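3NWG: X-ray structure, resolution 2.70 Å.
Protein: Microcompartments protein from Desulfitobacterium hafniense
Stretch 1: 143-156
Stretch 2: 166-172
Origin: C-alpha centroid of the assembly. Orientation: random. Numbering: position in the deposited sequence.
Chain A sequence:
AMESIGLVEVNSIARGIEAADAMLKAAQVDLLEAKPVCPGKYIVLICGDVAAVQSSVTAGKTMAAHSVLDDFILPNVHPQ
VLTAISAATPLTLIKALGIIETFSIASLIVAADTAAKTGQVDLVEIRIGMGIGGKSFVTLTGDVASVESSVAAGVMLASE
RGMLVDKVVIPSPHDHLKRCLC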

ATOM      1  N   ASP A 143      31.949   9.074   5.502  1.00 63.21           N
ATOM      2  CA  ASP A 143      32.605  10.327   5.143  1.00 63.50           C
ATOM      3  C   ASP A 143      33.018  10.229   3.666  1.00 61.70           C
ATOM      4  O   ASP A 143      32.986   9.151   3.077  1.00 60.68           O
ATOM      5  CB  ASP A 143      33.792  10.603   6.067  1.00 65.43           C
ATOM      6  CG  ASP A 143      34.954   9.657   5.823  1.00 67.82           C
ATOM      7  OD1 ASP A 143      35.212   8.813   6.713  1.00 71.14           O
ATOM      8  OD2 ASP A 143      35.593   9.746   4.736  1.00 69.14           O
ATOM      9  N   VAL A 144      33.403  11.339   3.063  1.00 61.41           N
ATOM     10  CA  VAL A 144      33.622  11.338   1.619  1.00 60.16           C
ATOM     11  C   VAL A 144      34.774  10.445   1.155  1.00 60.20           C
ATOM     12  O   VAL A 144      34.629   9.733   0.158  1.00 59.10           O
ATOM     13  CB  VAL A 144      33.790  12.750   1.059  1.00 60.04           C
ATOM     14  CG1 VAL A 144      33.668  12.736  -0.464  1.00 58.82           C
ATOM     15  CG2 VAL A 144      32.740  13.662   1.663  1.00 61.17           C
ATOM     16  N   ALA A 145      35.905  10.471   1.866  1.00 60.93           N
ATOM     17  CA  ALA A 145      37.057   9.655   1.459  1.00 61.08           C
ATOM     18  C   ALA A 145      36.750   8.146   1.536  1.00 60.82           C
ATOM     19  O   ALA A 145      37.089   7.387   0.609  1.00 60.34           O
ATOM     20  CB  ALA A 145      38.297  10.008   2.268  1.00 62.27           C
ATOM     21  N   SER A 146      36.099   7.727   2.627  1.00 60.80           N
ATOM     22  CA  SER A 146      35.711   6.328   2.820  1.00 60.64           C
ATOM     23  C   SER A 146      34.802   5.830   1.691  1.00 59.05           C
ATOM     24  O   SER A 146      35.034   4.753   1.133  1.00 58.52           O
ATOM     25  CB  SER A 146      35.016   6.139   4.170  1.00 61.52           C
ATOM     26  OG  SER A 146      35.876   6.449   5.254  1.00 63.60           O
ATOM     27  N   VAL A 147      33.784   6.630   1.358  1.00 57.95           N
ATOM     28  CA  VAL A 147      32.824   6.292   0.313  1.00 56.55           C
ATOM     29  C   VAL A 147      33.501   6.241  -1.041  1.00 56.64           C
ATOM     30  O   VAL A 147      33.253   5.324  -1.817  1.00 56.65           O
ATOM     31  CB  VAL A 147      31.660   7.289   0.263  1.00 56.02           C
ATOM     32  CG1 VAL A 147      30.860   7.113  -1.008  1.00 54.38           C
ATOM     33  CG2 VAL A 147      30.764   7.126   1.492  1.00 56.20           C
ATOM     34  N   GLU A 148      34.363   7.216  -1.314  1.00 57.27           N
ATOM     35  CA  GLU A 148      35.076   7.302  -2.580  1.00 57.67           C
ATOM     36  C   GLU A 148      35.897   6.059  -2.877  1.00 57.92           C
ATOM     37  O   GLU A 148      35.971   5.623  -4.028  1.00 58.22           O
ATOM     38  CB  GLU A 148      36.012   8.507  -2.598  1.00 58.88           C
ATOM     39  CG  GLU A 148      35.353   9.853  -2.900  1.00 61.64           C
ATOM     40  CD  GLU A 148      34.982  10.015  -4.368  1.00 66.10           C
ATOM     41  OE1 GLU A 148      35.097   9.015  -5.134  1.00 68.18           O
ATOM     42  OE2 GLU A 148      34.572  11.140  -4.753  1.00 66.41           O
ATOM     43  N   SER A 149      36.534   5.499  -1.853  1.00 58.07           N
ATOM     44  CA  SER A 149      37.464   4.407  -2.085  1.00 58.60           C
ATOM     45  C   SER A 149      36.747   3.081  -1.969  1.00 57.48           C
ATOM     46  O   SER A 149      37.237   2.055  -2.432  1.00 57.69           O
ATOM     47  CB  SER A 149      38.643   4.472  -1.114  1.00 60.29           C
ATOM     48  OG  SER A 149      38.190   4.277   0.204  1.00 61.94           O
ATOM     49  N   SER A 150      35.578   3.125  -1.344  1.00 56.26           N
ATOM     50  CA  SER A 150      34.701   1.984  -1.253  1.00 55.25           C
ATOM     51  C   SER A 150      33.940   1.740  -2.557  1.00 54.39           C
ATOM     52  O   SER A 150      33.758   0.582  -2.960  1.00 54.60           O
ATOM     53  CB  SER A 150      33.728   2.173  -0.106  1.00 55.09           C
ATOM     54  OG  SER A 150      33.101   0.954   0.186  1.00 55.50           O
ATOM     55  N   VAL A 151      33.494   2.799  -3.234  1.00 53.34           N
ATOM     56  CA  VAL A 151      32.892   2.544  -4.528  1.00 52.58           C
ATOM     57  C   VAL A 151      33.915   2.254  -5.622  1.00 53.61           C
ATOM     58  O   VAL A 151      33.615   1.505  -6.544  1.00 53.95           O
ATOM     59  CB  VAL A 151      31.776   3.568  -5.004  1.00 51.92           C
ATOM     60  CG1 VAL A 151      31.097   4.289  -3.838  1.00 50.36           C
ATOM     61  CG2 VAL A 151      32.283   4.502  -6.087  1.00 51.04           C
ATOM     62  N   ALA A 152      35.120   2.812  -5.514  1.00 54.53           N
ATOM     63  CA  ALA A 152      36.154   2.554  -6.519  1.00 55.88           C
ATOM     64  C   ALA A 152      36.539   1.073  -6.504  1.00 56.74           C
ATOM     65  O   ALA A 152      36.722   0.463  -7.562  1.00 56.87           O
ATOM     66  CB  ALA A 152      37.365   3.431  -6.285  1.00 56.66           C
ATOM     67  N   ALA A 153      36.630   0.516  -5.294  1.00 57.25           N
ATOM     68  CA  ALA A 153      36.904  -0.903  -5.077  1.00 58.76           C
ATOM     69  C   ALA A 153      35.706  -1.766  -5.468  1.00 58.65           C
ATOM     70  O   ALA A 153      35.853  -2.754  -6.187  1.00 59.35           O
ATOM     71  CB  ALA A 153      37.290  -1.158  -3.625  1.00 58.88           C
ATOM     72  N   GLY A 154      34.523  -1.380  -4.998  1.00 58.50           N
ATOM     73  CA  GLY A 154      33.287  -2.029  -5.388  1.00 58.96           C
ATOM     74  C   GLY A 154      33.088  -2.108  -6.890  1.00 60.12           C
ATOM     75  O   GLY A 154      32.312  -2.928  -7.366  1.00 60.38           O
ATOM     76  N   VAL A 155      33.808  -1.285  -7.639  1.00 61.73           N
ATOM     77  CA  VAL A 155      33.603  -1.179  -9.067  1.00 63.27           C
ATOM     78  C   VAL A 155      34.664  -1.892  -9.889  1.00 66.03           C
ATOM     79  O   VAL A 155      34.379  -2.346 -10.996  1.00 66.57           O
ATOM     80  CB  VAL A 155      33.432   0.309  -9.484  1.00 63.23           C
ATOM     81  CG1 VAL A 155      33.969   0.587 -10.882  1.00 63.85           C
ATOM     82  CG2 VAL A 155      31.964   0.697  -9.390  1.00 61.42           C
HETATM   83  N   MSE A 156      35.878  -2.005  -9.356  1.00 68.78           N
HETATM   84  CA  MSE A 156      36.971  -2.662 -10.080  1.00 72.84           C
HETATM   85  C   MSE A 156      36.550  -3.926 -10.875  1.00 73.54           C
HETATM   86  O   MSE A 156      36.658  -3.953 -12.109  1.00 74.40           O
HETATM   87  CB  MSE A 156      38.114  -2.990  -9.125  1.00 74.66           C
HETATM   88  CG  MSE A 156      39.082  -1.849  -8.870  1.00 80.16           C
HETATM   89 SE   MSE A 156      40.124  -1.289 -10.456  1.00 93.60          SE
HETATM   90  CE  MSE A 156      40.999  -2.998 -10.933  1.00 93.95           C
ATOM     91  N   ASP A 166      27.074   2.149 -14.009  1.00 57.97           N
ATOM     92  CA  ASP A 166      27.713   3.368 -13.587  1.00 57.51           C
ATOM     93  C   ASP A 166      27.721   3.493 -12.063  1.00 55.76           C
ATOM     94  O   ASP A 166      27.140   2.664 -11.359  1.00 55.23           O
ATOM     95  CB  ASP A 166      27.039   4.587 -14.247  1.00 58.61           C
ATOM     96  CG  ASP A 166      28.050   5.635 -14.729  1.00 60.06           C
ATOM     97  OD1 ASP A 166      29.069   5.871 -14.040  1.00 60.99           O
ATOM     98  OD2 ASP A 166      27.827   6.228 -15.803  1.00 61.51           O
ATOM     99  N   LYS A 167      28.409   4.528 -11.576  1.00 54.58           N
ATOM    100  CA  LYS A 167      28.486   4.857 -10.154  1.00 52.75           C
ATOM    101  C   LYS A 167      28.621   6.360  -9.946  1.00 52.50           C
ATOM    102  O   LYS A 167      29.017   7.089 -10.851  1.00 53.12           O
ATOM    103  CB  LYS A 167      29.658   4.153  -9.458  1.00 52.39           C
ATOM    104  CG  LYS A 167      30.866   3.820 -10.330  1.00 52.31           C
ATOM    105  CD  LYS A 167      31.693   4.987 -10.781  1.00 52.07           C
ATOM    106  CE  LYS A 167      32.498   4.553 -12.002  1.00 53.29           C
ATOM    107  NZ  LYS A 167      33.167   5.705 -12.644  1.00 54.25           N
ATOM    108  N   VAL A 168      28.270   6.811  -8.748  1.00 51.25           N
ATOM    109  CA  VAL A 168      28.395   8.203  -8.376  1.00 50.64           C
ATOM    110  C   VAL A 168      28.752   8.266  -6.903  1.00 50.54           C
ATOM    111  O   VAL A 168      28.341   7.398  -6.124  1.00 50.26           O
ATOM    112  CB  VAL A 168      27.088   9.028  -8.661  1.00 50.66           C
ATOM    113  CG1 VAL A 168      26.695   8.945 -10.124  1.00 50.13           C
ATOM    114  CG2 VAL A 168      25.938   8.610  -7.764  1.00 48.61           C
ATOM    115  N   VAL A 169      29.547   9.269  -6.541  1.00 50.87           N
ATOM    116  CA  VAL A 169      29.699   9.680  -5.149  1.00 50.94           C
ATOM    117  C   VAL A 169      29.186  11.117  -5.048  1.00 51.91           C
ATOM    118  O   VAL A 169      29.644  12.013  -5.768  1.00 52.22           O
ATOM    119  CB  VAL A 169      31.160   9.542  -4.651  1.00 51.49           C
ATOM    120  CG1 VAL A 169      31.335  10.133  -3.254  1.00 51.17           C
ATOM    121  CG2 VAL A 169      31.619   8.072  -4.679  1.00 50.46           C
ATOM    122  N   ILE A 170      28.199  11.313  -4.186  1.00 52.60           N
ATOM    123  CA  ILE A 170      27.620  12.612  -3.962  1.00 53.80           C
ATOM    124  C   ILE A 170      27.984  12.976  -2.535  1.00 55.51           C
ATOM    125  O   ILE A 170      27.403  12.425  -1.606  1.00 55.56           O
ATOM    126  CB  ILE A 170      26.083  12.571  -4.154  1.00 54.19           C
ATOM    127  CG1 ILE A 170      25.739  11.979  -5.528  1.00 53.42           C
ATOM    128  CG2 ILE A 170      25.434  13.963  -3.941  1.00 53.64           C
ATOM    129  CD1 ILE A 170      24.256  11.626  -5.709  1.00 53.95           C
ATOM    130  N   PRO A 171      28.963  13.893  -2.362  1.00 57.46           N
ATOM    131  CA  PRO A 171      29.554  14.327  -1.087  1.00 59.23           C
ATOM    132  C   PRO A 171      28.562  15.005  -0.146  1.00 61.72           C
ATOM    133  O   PRO A 171      28.510  14.672   1.041  1.00 62.30           O
ATOM    134  CB  PRO A 171      30.610  15.340  -1.525  1.00 59.12           C
ATOM    135  CG  PRO A 171      30.899  15.015  -2.938  1.00 57.85           C
ATOM    136  CD  PRO A 171      29.590  14.606  -3.491  1.00 57.97           C
ATOM    137  N   SER A 172      27.791  15.953  -0.665  1.00 64.03           N
ATOM    138  CA  SER A 172      26.769  16.606   0.142  1.00 67.18           C
ATOM    139  C   SER A 172      25.451  16.509  -0.584  1.00 68.76           C
ATOM    140  O   SER A 172      25.082  17.409  -1.343  1.00 69.13           O
ATOM    141  CB  SER A 172      27.118  18.061   0.435  1.00 67.98           C
ATOM    142  OG  SER A 172      28.421  18.153   0.985  1.00 69.77           O
TER

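The helix of 144-156 lies along the strand of 166-170. The two run antiparallel, with 174° between their directions and a closest axis approach of 8.9 Å. No hydrogen bond links them. The contact is made by side chains and is mostly apolar. It buries 370 Å² in all.

The two backbones are not evenly spaced. The CA atoms of Val144 and Pro171 are 5.7 Å apart. Glu148 CA and Val169 CA are 6.4 Å apart. Val151 CA and Lys167 CA are 7.5 Å apart. The gap therefore widens from the start of the helix toward its later turns. There Lys167 meets the helix through CB and CG.

The helix offers a ridge of valines. Val144, Val147, Val151 and Val155 recur every three or four residues, so all four point their CB toward the strand. On the strand, side chains alternate. Lys167 and Val169 point toward the helix, while Val168 and Ile170 point away.

Val169 is the central bump. It has 101 Å² covered by the helix, the most of any residue here. Its two methyls sit in a hollow between helical turns. CG1 of Val169 lies 3.8 Å from Val147 CG1 and 4.5 Å from Val144 CG1. CG2 of Val169 lies 3.9 Å from Val151 CG2. The fit is between branched apolar groups, which pack by shape and need no polar partner.

Glu148 borders the same hollow. Its CB points sideways, but the chain folds back through m values at chi1 and chi2. This brings Glu148 OE1 to 3.6 Å from Val169 CG2. A methyl cannot pair with a carboxylate as a polar partner, so this is a packing contact.

At the start of the helix, Val144 CG1 rests 4.2 Å from Pro171 CB. The proline ring extends the apolar surface just past the strand.

At the wider end, Lys167 lies against Val151 and Val155. Val151 CG2 is 4.3 Å from Lys167 CB, and Val155 CG2 is 3.4 Å from Lys167 CG. The aliphatic part of the lysine thus does the packing. Its end leads away from the helix.

Bonds within each stretch hold the local shape. Asp143 caps the helix, with Ser146 N donating to Asp143 OD2 at 3.0 Å. Farther along, Glu148 N donates to Val144 O at 2.9 Å and Val151 N to Val147 O at 2.9 Å, two of the backbone bonds of the helix. On the strand, Lys167 N donates to Asp166 OD1 at 2.9 Å.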